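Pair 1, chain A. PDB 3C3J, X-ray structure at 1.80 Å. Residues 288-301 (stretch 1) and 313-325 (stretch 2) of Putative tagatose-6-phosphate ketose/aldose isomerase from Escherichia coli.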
# COMPACT_ATOMS: atom_id res chain seq x y z
N THR A 288 2.35 -6.33 19.39
CA THR A 288 1.50 -5.86 18.29
C THR A 288 0.03 -5.93 18.64
O THR A 288 -0.70 -4.97 18.42
CB THR A 288 1.75 -6.70 17.02
OG1 THR A 288 3.16 -6.74 16.73
CG2 THR A 288 0.95 -6.14 15.82
N ARG A 289 -0.40 -7.04 19.23
CA ARG A 289 -1.83 -7.23 19.51
C ARG A 289 -2.44 -6.23 20.47
O ARG A 289 -3.62 -5.97 20.42
CB ARG A 289 -2.11 -8.64 19.96
CG ARG A 289 -1.61 -9.01 21.28
CD ARG A 289 -1.68 -10.54 21.46
NE ARG A 289 -2.98 -11.10 21.06
CZ ARG A 289 -4.04 -11.15 21.85
NH1 ARG A 289 -3.98 -10.70 23.10
NH2 ARG A 289 -5.17 -11.69 21.40
N GLN A 290 -1.62 -5.63 21.33
CA GLN A 290 -2.11 -4.58 22.22
C GLN A 290 -2.75 -3.44 21.42
O GLN A 290 -3.79 -2.93 21.78
CB GLN A 290 -0.96 -4.05 23.06
CG GLN A 290 -0.32 -5.11 23.91
CD GLN A 290 0.85 -4.55 24.63
OE1 GLN A 290 1.93 -4.35 24.04
NE2 GLN A 290 0.63 -4.18 25.88
N TYR A 291 -2.13 -3.09 20.29
CA TYR A 291 -2.63 -2.03 19.45
C TYR A 291 -3.90 -2.45 18.73
O TYR A 291 -4.83 -1.65 18.58
CB TYR A 291 -1.55 -1.61 18.44
CG TYR A 291 -0.36 -0.93 19.10
CD1 TYR A 291 -0.35 0.44 19.31
CD2 TYR A 291 0.74 -1.67 19.53
CE1 TYR A 291 0.73 1.06 19.91
CE2 TYR A 291 1.80 -1.07 20.14
CZ TYR A 291 1.80 0.30 20.33
OH TYR A 291 2.87 0.90 20.93
N ASP A 292 -3.93 -3.69 18.26
CA ASP A 292 -5.13 -4.27 17.63
C ASP A 292 -6.32 -4.25 18.57
O ASP A 292 -7.42 -3.86 18.19
CB ASP A 292 -4.90 -5.70 17.16
CG ASP A 292 -3.82 -5.80 16.08
OD1 ASP A 292 -3.45 -4.78 15.48
OD2 ASP A 292 -3.33 -6.93 15.86
N LEU A 293 -6.09 -4.64 19.82
CA LEU A 293 -7.17 -4.69 20.79
C LEU A 293 -7.64 -3.29 21.25
O LEU A 293 -8.83 -3.10 21.48
CB LEU A 293 -6.75 -5.57 21.96
CG LEU A 293 -6.60 -7.06 21.69
CD1 LEU A 293 -6.24 -7.74 23.00
CD2 LEU A 293 -7.89 -7.67 21.13
N ASP A 294 -6.75 -2.31 21.36
CA ASP A 294 -7.16 -0.93 21.61
C ASP A 294 -8.05 -0.35 20.51
O ASP A 294 -9.03 0.32 20.80
CB ASP A 294 -5.96 -0.02 21.75
CG ASP A 294 -5.19 -0.28 23.00
OD1 ASP A 294 -5.74 -0.93 23.93
OD2 ASP A 294 -4.04 0.20 23.04
N LEU A 295 -7.70 -0.62 19.26
CA LEU A 295 -8.54 -0.22 18.15
C LEU A 295 -9.90 -0.96 18.14
O LEU A 295 -10.96 -0.35 17.93
CB LEU A 295 -7.82 -0.37 16.78
CG LEU A 295 -8.94 0.10 15.81
CD1 LEU A 295 -8.88 1.55 15.43
CD2 LEU A 295 -9.22 -0.83 14.65
N LEU A 296 -9.87 -2.27 18.37
CA LEU A 296 -11.11 -3.05 18.49
C LEU A 296 -12.03 -2.43 19.56
O LEU A 296 -13.22 -2.22 19.33
CB LEU A 296 -10.79 -4.48 18.86
CG LEU A 296 -11.95 -5.47 18.92
CD1 LEU A 296 -12.73 -5.43 17.60
CD2 LEU A 296 -11.37 -6.86 19.21
N ALA A 297 -11.45 -2.13 20.71
CA ALA A 297 -12.21 -1.50 21.82
C ALA A 297 -12.88 -0.20 21.38
O ALA A 297 -14.05 0.08 21.71
CB ALA A 297 -11.29 -1.25 23.00
N GLU A 298 -12.15 0.60 20.63
CA GLU A 298 -12.66 1.86 20.12
C GLU A 298 -13.81 1.65 19.13
O GLU A 298 -14.84 2.32 19.23
CB GLU A 298 -11.51 2.64 19.46
CG GLU A 298 -11.89 3.95 18.76
CD GLU A 298 -10.67 4.70 18.23
OE1 GLU A 298 -9.60 4.65 18.90
OE2 GLU A 298 -10.78 5.31 17.14
N LEU A 299 -13.66 0.70 18.20
CA LEU A 299 -14.75 0.40 17.26
C LEU A 299 -15.99 -0.16 17.97
O LEU A 299 -17.10 0.12 17.56
CB LEU A 299 -14.28 -0.59 16.18
CG LEU A 299 -13.15 -0.06 15.28
CD1 LEU A 299 -12.91 -1.02 14.12
CD2 LEU A 299 -13.43 1.36 14.79
N ARG A 300 -15.78 -0.94 19.02
CA ARG A 300 -16.89 -1.53 19.78
C ARG A 300 -17.63 -0.46 20.58
O ARG A 300 -18.87 -0.40 20.58
CB ARG A 300 -16.37 -2.63 20.72
CG ARG A 300 -15.97 -3.94 20.00
CD ARG A 300 -16.28 -5.16 20.84
NE ARG A 300 -15.67 -6.40 20.39
CZ ARG A 300 -16.01 -7.07 19.30
NH1 ARG A 300 -16.93 -6.61 18.47
NH2 ARG A 300 -15.41 -8.23 19.02
N ARG A 301 -16.85 0.41 21.21
CA ARG A 301 -17.39 1.54 21.95
C ARG A 301 -18.14 2.54 21.07
O ARG A 301 -19.20 3.03 21.47
CB ARG A 301 -16.26 2.26 22.68
CG ARG A 301 -16.66 2.99 23.91
CD ARG A 301 -15.80 4.23 24.19
NE ARG A 301 -14.35 4.11 23.88
CZ ARG A 301 -13.74 4.53 22.75
NH1 ARG A 301 -14.43 5.05 21.72
NH2 ARG A 301 -12.42 4.39 22.63
N ALA A 313 -6.77 -15.80 18.10
CA ALA A 313 -6.35 -17.04 18.74
C ALA A 313 -6.79 -17.11 20.20
O ALA A 313 -7.15 -18.17 20.67
CB ALA A 313 -4.86 -17.20 18.66
N GLU A 314 -6.74 -15.99 20.92
CA GLU A 314 -7.12 -15.91 22.33
C GLU A 314 -8.29 -14.97 22.48
O GLU A 314 -8.28 -13.87 21.92
CB GLU A 314 -6.02 -15.30 23.17
CG GLU A 314 -4.66 -15.93 23.13
CD GLU A 314 -3.73 -15.23 24.13
OE1 GLU A 314 -4.26 -14.52 25.03
OE2 GLU A 314 -2.48 -15.36 24.02
N SER A 315 -9.29 -15.37 23.25
CA SER A 315 -10.35 -14.46 23.61
C SER A 315 -9.81 -13.48 24.68
O SER A 315 -8.73 -13.67 25.24
CB SER A 315 -11.58 -15.20 24.12
OG SER A 315 -12.69 -14.32 24.15
N SER A 316 -10.56 -12.41 24.90
CA SER A 316 -10.26 -11.44 25.94
C SER A 316 -11.56 -10.69 26.12
O SER A 316 -12.50 -10.89 25.36
CB SER A 316 -9.13 -10.49 25.53
OG SER A 316 -9.54 -9.61 24.50
N ASP A 317 -11.62 -9.83 27.12
CA ASP A 317 -12.84 -9.09 27.34
C ASP A 317 -13.22 -8.26 26.12
O ASP A 317 -14.38 -8.27 25.68
CB ASP A 317 -12.72 -8.22 28.58
CG ASP A 317 -12.87 -9.03 29.86
OD1 ASP A 317 -13.77 -9.92 29.91
OD2 ASP A 317 -12.10 -8.77 30.82
N ILE A 318 -12.24 -7.57 25.55
CA ILE A 318 -12.47 -6.75 24.37
C ILE A 318 -12.97 -7.59 23.18
O ILE A 318 -13.94 -7.23 22.49
CB ILE A 318 -11.20 -5.95 23.98
CG1 ILE A 318 -10.92 -4.90 25.07
CG2 ILE A 318 -11.40 -5.27 22.62
CD1 ILE A 318 -9.58 -4.18 24.98
N VAL A 319 -12.30 -8.71 22.94
CA VAL A 319 -12.64 -9.60 21.84
C VAL A 319 -14.03 -10.21 22.05
O VAL A 319 -14.82 -10.25 21.13
CB VAL A 319 -11.58 -10.70 21.68
CG1 VAL A 319 -12.10 -11.87 20.83
CG2 VAL A 319 -10.26 -10.09 21.13
N ALA A 320 -14.32 -10.61 23.29
CA ALA A 320 -15.65 -11.17 23.66
C ALA A 320 -16.82 -10.15 23.80
O ALA A 320 -17.98 -10.56 23.82
CB ALA A 320 -15.52 -11.98 24.97
N ALA A 321 -16.54 -8.86 23.86
CA ALA A 321 -17.58 -7.82 24.03
C ALA A 321 -18.37 -7.52 22.75
O ALA A 321 -19.04 -6.48 22.67
CB ALA A 321 -16.96 -6.55 24.55
N GLY A 322 -18.29 -8.41 21.76
CA GLY A 322 -19.07 -8.30 20.53
C GLY A 322 -18.74 -9.48 19.62
O GLY A 322 -18.04 -10.39 20.06
N PRO A 323 -19.28 -9.49 18.39
CA PRO A 323 -19.08 -10.61 17.45
C PRO A 323 -17.62 -10.96 17.33
O PRO A 323 -16.78 -10.06 17.22
CB PRO A 323 -19.62 -10.05 16.13
CG PRO A 323 -20.68 -9.10 16.56
CD PRO A 323 -20.14 -8.46 17.81
N HIS A 324 -17.31 -12.25 17.38
CA HIS A 324 -15.95 -12.72 17.34
C HIS A 324 -15.87 -14.18 16.96
O HIS A 324 -16.84 -14.94 17.12
CB HIS A 324 -15.26 -12.50 18.69
CG HIS A 324 -15.82 -13.33 19.80
ND1 HIS A 324 -17.00 -13.02 20.44
CD2 HIS A 324 -15.37 -14.47 20.37
CE1 HIS A 324 -17.25 -13.92 21.37
NE2 HIS A 324 -16.28 -14.82 21.34
N ILE A 325 -14.71 -14.56 16.43
CA ILE A 325 -14.39 -15.92 16.09
C ILE A 325 -13.06 -16.25 16.75
O ILE A 325 -12.08 -15.55 16.55
CB ILE A 325 -14.29 -16.10 14.56
CG1 ILE A 325 -15.62 -15.83 13.89
CG2 ILE A 325 -13.80 -17.51 14.19
CD1 ILE A 325 -15.52 -15.72 12.39
O HOH W 1 -4.51 -13.99 19.79
O HOH W 2 -7.57 -11.48 22.91
O HOH W 3 -6.07 -11.57 24.71

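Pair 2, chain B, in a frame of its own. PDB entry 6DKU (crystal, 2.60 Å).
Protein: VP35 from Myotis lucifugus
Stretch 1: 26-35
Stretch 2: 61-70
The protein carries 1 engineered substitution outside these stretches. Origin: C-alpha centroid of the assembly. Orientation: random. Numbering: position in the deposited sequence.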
# COMPACT_ATOMS: atom_id res chain seq x y z
N ALA B 26 5.76 3.28 6.01
CA ALA B 26 4.47 2.81 5.52
C ALA B 26 4.18 3.24 4.09
O ALA B 26 3.22 2.73 3.51
CB ALA B 26 3.35 3.31 6.43
N PHE B 27 4.95 4.16 3.51
CA PHE B 27 4.70 4.50 2.11
C PHE B 27 5.18 3.37 1.20
O PHE B 27 4.47 2.98 0.26
CB PHE B 27 5.37 5.83 1.75
CG PHE B 27 4.60 7.04 2.22
CD1 PHE B 27 3.50 7.51 1.51
CD2 PHE B 27 4.98 7.71 3.38
CE1 PHE B 27 2.80 8.63 1.95
CE2 PHE B 27 4.28 8.82 3.83
CZ PHE B 27 3.18 9.28 3.11
N HIS B 28 6.37 2.83 1.48
CA HIS B 28 6.83 1.63 0.78
C HIS B 28 5.80 0.51 0.89
O HIS B 28 5.47 -0.15 -0.10
CB HIS B 28 8.17 1.17 1.35
CG HIS B 28 9.24 2.21 1.35
ND1 HIS B 28 9.31 3.20 2.31
CD2 HIS B 28 10.29 2.42 0.52
CE1 HIS B 28 10.35 3.97 2.07
NE2 HIS B 28 10.96 3.52 0.99
N GLU B 29 5.29 0.30 2.10
CA GLU B 29 4.26 -0.71 2.31
C GLU B 29 2.99 -0.39 1.54
O GLU B 29 2.33 -1.31 1.07
CB GLU B 29 3.96 -0.86 3.80
CG GLU B 29 5.18 -0.81 4.69
CD GLU B 29 6.02 -2.08 4.62
OE1 GLU B 29 5.69 -2.97 3.81
OE2 GLU B 29 7.01 -2.17 5.38
N LEU B 30 2.63 0.88 1.41
CA LEU B 30 1.44 1.21 0.64
C LEU B 30 1.64 0.87 -0.83
O LEU B 30 0.73 0.36 -1.49
CB LEU B 30 1.08 2.68 0.80
CG LEU B 30 -0.19 3.14 0.09
CD1 LEU B 30 -1.35 2.19 0.36
CD2 LEU B 30 -0.56 4.54 0.51
N VAL B 31 2.83 1.16 -1.36
CA VAL B 31 3.16 0.74 -2.72
C VAL B 31 3.00 -0.77 -2.86
O VAL B 31 2.33 -1.27 -3.78
CB VAL B 31 4.59 1.19 -3.09
CG1 VAL B 31 5.02 0.59 -4.41
CG2 VAL B 31 4.67 2.71 -3.11
N SER B 32 3.58 -1.51 -1.91
CA SER B 32 3.49 -2.97 -1.94
C SER B 32 2.05 -3.46 -1.84
O SER B 32 1.68 -4.46 -2.46
CB SER B 32 4.34 -3.55 -0.81
OG SER B 32 4.47 -4.95 -0.93
N ALA B 33 1.22 -2.77 -1.05
CA ALA B 33 -0.18 -3.17 -0.89
C ALA B 33 -0.95 -2.95 -2.18
O ALA B 33 -1.71 -3.82 -2.62
CB ALA B 33 -0.82 -2.40 0.26
N ILE B 34 -0.75 -1.78 -2.80
CA ILE B 34 -1.35 -1.50 -4.09
C ILE B 34 -0.99 -2.58 -5.09
O ILE B 34 -1.85 -3.08 -5.83
CB ILE B 34 -0.93 -0.10 -4.58
CG1 ILE B 34 -1.50 0.98 -3.66
CG2 ILE B 34 -1.40 0.14 -6.00
CD1 ILE B 34 -1.07 2.38 -4.02
N ALA B 35 0.29 -2.98 -5.12
CA ALA B 35 0.69 -4.03 -6.06
C ALA B 35 0.04 -5.36 -5.72
O ALA B 35 -0.41 -6.08 -6.61
CB ALA B 35 2.21 -4.17 -6.09
N ALA B 61 6.16 12.14 -4.46
CA ALA B 61 5.91 10.70 -4.52
C ALA B 61 4.94 10.26 -3.43
O ALA B 61 4.03 9.47 -3.69
CB ALA B 61 7.22 9.93 -4.41
N HIS B 62 5.12 10.77 -2.20
CA HIS B 62 4.25 10.38 -1.10
C HIS B 62 2.81 10.76 -1.38
O HIS B 62 1.89 9.92 -1.26
CB HIS B 62 4.72 11.05 0.20
CG HIS B 62 6.14 10.75 0.55
ND1 HIS B 62 7.21 11.27 -0.15
CD2 HIS B 62 6.67 9.99 1.53
CE1 HIS B 62 8.34 10.84 0.38
NE2 HIS B 62 8.04 10.06 1.41
N ALA B 63 2.59 12.02 -1.76
CA ALA B 63 1.24 12.47 -2.10
C ALA B 63 0.66 11.63 -3.22
O ALA B 63 -0.49 11.18 -3.12
CB ALA B 63 1.24 13.95 -2.49
N ALA B 64 1.43 11.38 -4.27
CA ALA B 64 0.92 10.61 -5.41
C ALA B 64 0.48 9.22 -4.98
O ALA B 64 -0.60 8.76 -5.37
CB ALA B 64 1.99 10.52 -6.50
N ILE B 65 1.32 8.55 -4.18
CA ILE B 65 0.98 7.21 -3.68
C ILE B 65 -0.34 7.24 -2.93
O ILE B 65 -1.23 6.41 -3.18
CB ILE B 65 2.12 6.67 -2.80
CG1 ILE B 65 3.33 6.32 -3.66
CG2 ILE B 65 1.66 5.48 -2.00
CD1 ILE B 65 4.61 6.23 -2.85
N ILE B 66 -0.50 8.19 -2.00
CA ILE B 66 -1.79 8.29 -1.30
C ILE B 66 -2.92 8.60 -2.29
O ILE B 66 -4.06 8.14 -2.14
CB ILE B 66 -1.69 9.36 -0.19
CG1 ILE B 66 -0.88 8.81 1.00
CG2 ILE B 66 -3.06 9.81 0.27
CD1 ILE B 66 -0.63 9.83 2.11
N SER B 67 -2.60 9.36 -3.34
CA SER B 67 -3.59 9.80 -4.31
C SER B 67 -4.15 8.63 -5.09
O SER B 67 -5.29 8.69 -5.55
CB SER B 67 -2.97 10.84 -5.25
OG SER B 67 -3.81 11.11 -6.36
N ILE B 68 -3.36 7.56 -5.27
CA ILE B 68 -3.91 6.36 -5.91
C ILE B 68 -5.02 5.77 -5.05
O ILE B 68 -6.09 5.40 -5.55
CB ILE B 68 -2.82 5.32 -6.21
CG1 ILE B 68 -1.58 5.93 -6.90
CG2 ILE B 68 -3.38 4.16 -7.02
CD1 ILE B 68 -0.39 4.95 -6.84
N THR B 69 -4.77 5.65 -3.74
CA THR B 69 -5.81 5.14 -2.84
C THR B 69 -7.03 6.05 -2.82
O THR B 69 -8.14 5.59 -2.51
CB THR B 69 -5.26 4.97 -1.43
OG1 THR B 69 -4.97 6.26 -0.89
CG2 THR B 69 -4.00 4.14 -1.45
N GLN B 70 -6.86 7.33 -3.14
CA GLN B 70 -8.01 8.22 -3.06
C GLN B 70 -8.79 8.35 -4.38
O GLN B 70 -10.02 8.36 -4.37
CB GLN B 70 -7.57 9.60 -2.58
CG GLN B 70 -7.16 9.61 -1.12
CD GLN B 70 -8.11 8.81 -0.26
OE1 GLN B 70 -9.27 9.17 -0.10
NE2 GLN B 70 -7.63 7.70 0.29

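What backbone geometry do the two pairs share? In each, a helix in stretch 1 packs against a helical segment in stretch 2, and 14 central residues superpose with an RMSD of 0.7 Å over N, CA and C. Leu A293 to Arg A300 fall on Phe B27 to Ile B34, and Ser A316 to Gly A322 fall on Ala B63 to Thr B69. The second segment differs in extent. In pair 1 the helix spans only Asp A317 to Ala A320, and Ala A321 is the first residue to leave helical phi/psi; in pair 2 the helix runs through the whole stretch, and the two axes cross at 37° with a closest approach of 10.1 Å.

Which residue sits at the centre of the shared packing? Ile A318 matches Ile B65, with side-chain centres 0.6 Å apart, and both have chi1 m and chi2 t. Each points toward the other helix and meets a leucine, Leu A296 or Leu B30, that also superposes closely and shares the t, p rotamer. The contact is made by CG2 of the isoleucine in both: Leu A296 CG lies 3.7 Å from Ile A318 CG2, and Leu B30 CD2 lies 3.5 Å from Ile B65 CG2. At the next position along the first helix, Ala A297 CB is 3.9 Å from Ile A318 CD1, and the branched Val B31 brings its CG2 to 3.5 Å from Ile B65 CD1.

How is the space filled at the start of the matched stretch? Leu A293 and Phe B27 occupy one position. The leucine meets Val A319, with Leu A293 CD2 3.4 Å from Val A319 CG2. The larger phenylalanine touches the matching Ile B66, whose CD1 is 3.6 Å from Phe B27 CE1, and also offers a ring face to the edge of His B62, with planes at 81° and Phe B27 CD2 3.4 Å from His B62 CD2. In pair 1 the chain approaches its short helix as a loop, and Ser A316 OG caps it by accepting from Val A319 N at 3.3 Å.

What replaces apolar packing at the far end? Arg A300 and Ile B34 match, but their side-chain centres lie 3.7 Å apart. The guanidinium meets backbone carbonyls in the last turn of the short helix and just beyond it: Arg A300 NE donates to Ile A318 O at 2.8 Å, and Arg A300 NH2 donates to Pro A323 O at 2.9 Å and, weakly, to Val A319 O at 3.0 Å. Gly A322 CA lies over one guanidinium face, 3.4 Å from Arg A300 NH1; an ideal CB there would fall 2.3 Å from that nitrogen, a clash. In pair 2 no hydrogen bond crosses between the stretches, and the isoleucine side chain has no polar atom to form one. Ile B34 CD1 instead packs 3.9 Å from Ile B68 CD1, while Thr B69, at the glycine's position, places its CG2 3.8 Å from Leu B30 CD1.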